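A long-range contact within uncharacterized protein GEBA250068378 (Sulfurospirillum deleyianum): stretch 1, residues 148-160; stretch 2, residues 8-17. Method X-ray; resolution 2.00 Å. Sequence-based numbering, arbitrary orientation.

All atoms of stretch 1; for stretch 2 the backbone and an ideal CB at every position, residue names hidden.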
# COMPACT_ATOMS: atom_id res chain seq x y z
N ARG A 148 2.46 -10.11 9.48
CA ARG A 148 1.40 -9.52 10.26
C ARG A 148 1.29 -8.06 9.83
O ARG A 148 2.28 -7.34 9.80
CB ARG A 148 1.72 -9.63 11.74
CG ARG A 148 0.69 -9.04 12.65
CD ARG A 148 1.19 -9.09 14.08
NE ARG A 148 0.45 -8.16 14.92
CZ ARG A 148 -0.31 -8.51 15.95
NH1 ARG A 148 -0.93 -7.56 16.65
NH2 ARG A 148 -0.45 -9.79 16.27
N ILE A 149 0.08 -7.64 9.46
CA ILE A 149 -0.14 -6.29 8.96
C ILE A 149 -1.20 -5.62 9.82
O ILE A 149 -2.30 -6.14 9.96
CB ILE A 149 -0.58 -6.26 7.48
CG1 ILE A 149 0.42 -6.99 6.58
CG2 ILE A 149 -0.75 -4.77 7.00
CD1 ILE A 149 0.10 -8.45 6.32
N GLU A 150 -0.84 -4.49 10.41
CA GLU A 150 -1.71 -3.76 11.30
C GLU A 150 -1.93 -2.35 10.76
O GLU A 150 -0.98 -1.63 10.46
CB GLU A 150 -1.12 -3.70 12.72
CG GLU A 150 -1.87 -2.73 13.66
CD GLU A 150 -1.47 -2.84 15.15
OE1 GLU A 150 -0.50 -3.57 15.47
OE2 GLU A 150 -2.14 -2.20 16.00
N ASN A 151 -3.20 -2.00 10.61
CA ASN A 151 -3.60 -0.64 10.28
C ASN A 151 -3.70 0.18 11.56
O ASN A 151 -4.52 -0.12 12.45
CB ASN A 151 -4.94 -0.64 9.52
CG ASN A 151 -5.44 0.76 9.25
OD1 ASN A 151 -4.79 1.54 8.54
ND2 ASN A 151 -6.60 1.09 9.82
N ILE A 152 -2.85 1.20 11.70
CA ILE A 152 -2.79 1.96 12.95
C ILE A 152 -3.97 2.94 13.15
O ILE A 152 -4.58 2.98 14.22
CB ILE A 152 -1.43 2.70 13.11
CG1 ILE A 152 -0.27 1.70 13.00
CG2 ILE A 152 -1.36 3.45 14.44
CD1 ILE A 152 -0.24 0.67 14.12
N GLU A 153 -4.29 3.73 12.12
CA GLU A 153 -5.35 4.74 12.25
C GLU A 153 -6.63 4.40 11.50
O GLU A 153 -6.59 3.72 10.46
CB GLU A 153 -4.88 6.12 11.75
CG GLU A 153 -3.70 6.73 12.48
CD GLU A 153 -3.34 8.11 11.92
OE1 GLU A 153 -4.20 8.74 11.24
OE2 GLU A 153 -2.20 8.56 12.17
N ALA A 154 -7.74 4.93 11.99
CA ALA A 154 -9.05 4.77 11.35
C ALA A 154 -9.23 5.82 10.24
O ALA A 154 -9.02 7.01 10.47
CB ALA A 154 -10.15 4.94 12.39
N PHE A 155 -9.63 5.37 9.04
CA PHE A 155 -9.96 6.28 7.93
C PHE A 155 -11.41 6.09 7.49
O PHE A 155 -11.76 5.08 6.89
CB PHE A 155 -8.96 6.12 6.77
CG PHE A 155 -7.57 6.52 7.16
CD1 PHE A 155 -7.18 7.86 7.14
CD2 PHE A 155 -6.69 5.57 7.64
CE1 PHE A 155 -5.91 8.25 7.56
CE2 PHE A 155 -5.40 5.94 8.06
CZ PHE A 155 -5.01 7.27 8.02
N SER A 156 -12.25 7.05 7.82
CA SER A 156 -13.67 6.93 7.56
C SER A 156 -13.96 6.89 6.06
O SER A 156 -14.96 6.30 5.66
CB SER A 156 -14.45 8.07 8.23
OG SER A 156 -14.18 9.33 7.62
N GLU A 157 -13.10 7.50 5.25
CA GLU A 157 -13.19 7.37 3.79
C GLU A 157 -13.11 5.92 3.30
O GLU A 157 -13.57 5.60 2.20
CB GLU A 157 -12.07 8.16 3.10
CG GLU A 157 -11.88 9.56 3.61
CD GLU A 157 -10.73 9.67 4.62
OE1 GLU A 157 -10.77 9.02 5.70
OE2 GLU A 157 -9.80 10.45 4.34
N MSE A 158 -12.51 5.04 4.10
CA MSE A 158 -12.28 3.67 3.66
C MSE A 158 -13.37 2.74 4.17
O MSE A 158 -13.29 1.53 3.98
CB MSE A 158 -10.92 3.21 4.17
CG MSE A 158 -9.78 4.03 3.57
SE MSE A 158 -9.65 3.50 1.68
CE MSE A 158 -9.69 5.23 0.74
N ILE A 159 -14.39 3.28 4.81
CA ILE A 159 -15.46 2.42 5.29
C ILE A 159 -16.12 1.71 4.09
O ILE A 159 -16.50 2.35 3.12
CB ILE A 159 -16.52 3.22 6.09
CG1 ILE A 159 -15.93 3.74 7.40
CG2 ILE A 159 -17.74 2.35 6.37
CD1 ILE A 159 -16.92 4.72 8.15
N GLY A 160 -16.27 0.39 4.18
CA GLY A 160 -16.89 -0.38 3.12
C GLY A 160 -16.02 -0.56 1.87
O GLY A 160 -16.46 -1.16 0.89
N UNK A 8 -2.12 -11.57 -2.22
CA UNK A 8 -2.92 -10.44 -1.71
C UNK A 8 -3.61 -10.78 -0.39
O UNK A 8 -4.17 -11.85 -0.23
CB UNK A 8 -3.97 -10.03 -2.74
N UNK A 9 -3.57 -9.84 0.54
CA UNK A 9 -4.15 -10.02 1.86
C UNK A 9 -5.14 -8.87 2.09
O UNK A 9 -4.74 -7.71 2.16
CB UNK A 9 -3.07 -10.06 2.94
N UNK A 10 -6.44 -9.19 2.18
CA UNK A 10 -7.42 -8.11 2.40
C UNK A 10 -7.20 -7.47 3.75
O UNK A 10 -7.03 -8.17 4.74
CB UNK A 10 -8.85 -8.64 2.30
N UNK A 11 -7.20 -6.14 3.78
CA UNK A 11 -7.12 -5.42 5.04
C UNK A 11 -8.20 -4.33 5.14
O UNK A 11 -8.78 -3.91 4.13
CB UNK A 11 -5.73 -4.80 5.20
N UNK A 12 -8.44 -3.88 6.37
CA UNK A 12 -9.50 -2.94 6.71
C UNK A 12 -8.92 -1.64 7.24
O UNK A 12 -8.55 -1.56 8.41
CB UNK A 12 -10.45 -3.55 7.74
N UNK A 13 -8.87 -0.60 6.40
CA UNK A 13 -8.29 0.69 6.82
C UNK A 13 -9.30 1.59 7.55
O UNK A 13 -8.94 2.69 7.95
CB UNK A 13 -7.74 1.43 5.60
N UNK A 14 -10.54 1.14 7.72
CA UNK A 14 -11.55 1.97 8.39
C UNK A 14 -11.49 1.83 9.92
O UNK A 14 -12.07 2.63 10.64
CB UNK A 14 -12.95 1.59 7.89
N UNK A 15 -10.77 0.81 10.42
CA UNK A 15 -10.69 0.56 11.87
C UNK A 15 -9.25 0.64 12.42
O UNK A 15 -8.38 -0.08 11.96
CB UNK A 15 -11.28 -0.82 12.18
N UNK A 16 -9.04 1.49 13.43
CA UNK A 16 -7.74 1.57 14.12
C UNK A 16 -7.39 0.22 14.74
O UNK A 16 -8.26 -0.45 15.28
CB UNK A 16 -7.76 2.66 15.20
N UNK A 17 -6.12 -0.19 14.63
CA UNK A 17 -5.70 -1.44 15.26
C UNK A 17 -6.15 -2.72 14.58
O UNK A 17 -5.98 -3.82 15.13
CB UNK A 17 -6.21 -1.46 16.70

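Position 8 lies in a strand, with nothing of stretch 1 within 5.5 Å of its ideal CB. Stretch 1 sets no demand here, and the deposited residue is Ser8.

At position 9, still extended (phi/psi -125/114), CA-to-CB points toward stretch 1, and the ideal CB lies 4.9 Å from Ile149 CD1. The offering is purely apolar, so a branched aliphatic such as valine or isoleucine, common in strands, or leucine would suit. It is Ile9, whose CD1 meets Ile149 CD1 at 3.9 Å.

Position 10 is out of reach again. Its phi of -65° is compatible with proline, among many others, and Pro10 is found.

At position 11 CA-to-CB again points toward stretch 1, and the ideal CB lies 5.3 Å from Ile149 CG2, which again favours an aliphatic side chain. Ile11 places its CG2 4.5 Å from Ile149 CG2, so one isoleucine of stretch 1 is met by two of stretch 2.

At position 12 CA-to-CB points away and the choice is wide. Asp12 uses it to brace its own loop: its OD1 accepts a hydrogen bond from the backbone N of position 14 (2.9 Å).

Position 13 points sideways, its CB 3.9 Å from Met158 CG (a selenomethionine), 4.2 Å from Asn151 OD1 and 4.7 Å from Phe155 CD2. Mostly apolar surroundings suit leucine or methionine, though a polar group could address Asn151. Leu13 packs its CB 3.8 Å from Met158 CG, while its carbonyl O accepts a hydrogen bond from Phe155 N (3.0 Å) near the edge of the Phe155 ring.

At position 14 the CB is crowded by Ile159 CG1 (3.7 Å), Phe155 O (3.8 Å) and Met158 C (3.9 Å), so a small residue, alanine or serine, fits well. Ser14 adds a hydroxyl: OG donates to Asp12 OD1 (2.6 Å) and accepts from a water that in turn accepts from Gly160 N. Ser14 CA also makes a CA-H...O contact with Phe155 O (3.5 Å).

Position 15 points away, and polar or charged residues would serve. Gln15 contributes through its backbone, its O accepting from Asn151 ND2 at 3.0 Å.

Position 16 has its CB 3.3 Å from Ile152 O and 3.9 Å from Ala154 N, close quarters that suit a small side chain. Ala16 lies with its CB 4.3 Å from Ala154 CB.

Position 17 has a positive phi (74°), which by itself favours glycine; asparagine would also tolerate it. Gly17 N donates a weak hydrogen bond to Asn151 O (2.7 Å), and a water links Gly17 O to Glu150 OE2.

Stretch 2, residues 8-17: SIPIDLSQAG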
# COMPACT_ATOMS: atom_id res chain seq x y z
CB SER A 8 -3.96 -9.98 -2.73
OG SER A 8 -3.37 -9.20 -3.76
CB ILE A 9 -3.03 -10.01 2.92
CG1 ILE A 9 -2.08 -11.19 2.71
CG2 ILE A 9 -3.56 -10.02 4.36
CD1 ILE A 9 -0.80 -11.09 3.53
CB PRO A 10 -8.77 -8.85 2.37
CG PRO A 10 -8.52 -10.04 1.51
CD PRO A 10 -7.11 -10.47 1.90
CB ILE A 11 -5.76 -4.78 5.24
CG1 ILE A 11 -5.50 -3.75 4.15
CG2 ILE A 11 -4.68 -5.86 5.21
CD1 ILE A 11 -4.24 -2.97 4.39
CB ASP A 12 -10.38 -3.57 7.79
CG ASP A 12 -11.55 -2.67 8.18
OD1 ASP A 12 -11.66 -1.54 7.64
OD2 ASP A 12 -12.38 -3.10 9.02
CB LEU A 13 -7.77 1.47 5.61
CG LEU A 13 -6.71 0.87 4.70
CD1 LEU A 13 -6.26 1.98 3.76
CD2 LEU A 13 -5.53 0.35 5.49
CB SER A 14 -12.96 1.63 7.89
OG SER A 14 -13.32 0.31 8.29
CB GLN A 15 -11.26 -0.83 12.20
CG GLN A 15 -12.75 -0.98 11.97
CD GLN A 15 -13.58 -0.15 12.94
OE1 GLN A 15 -13.50 -0.33 14.15
NE2 GLN A 15 -14.38 0.77 12.40
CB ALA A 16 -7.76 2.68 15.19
O HOH W 1 -15.28 -1.21 6.33
O HOH W 2 -4.43 -3.82 17.42
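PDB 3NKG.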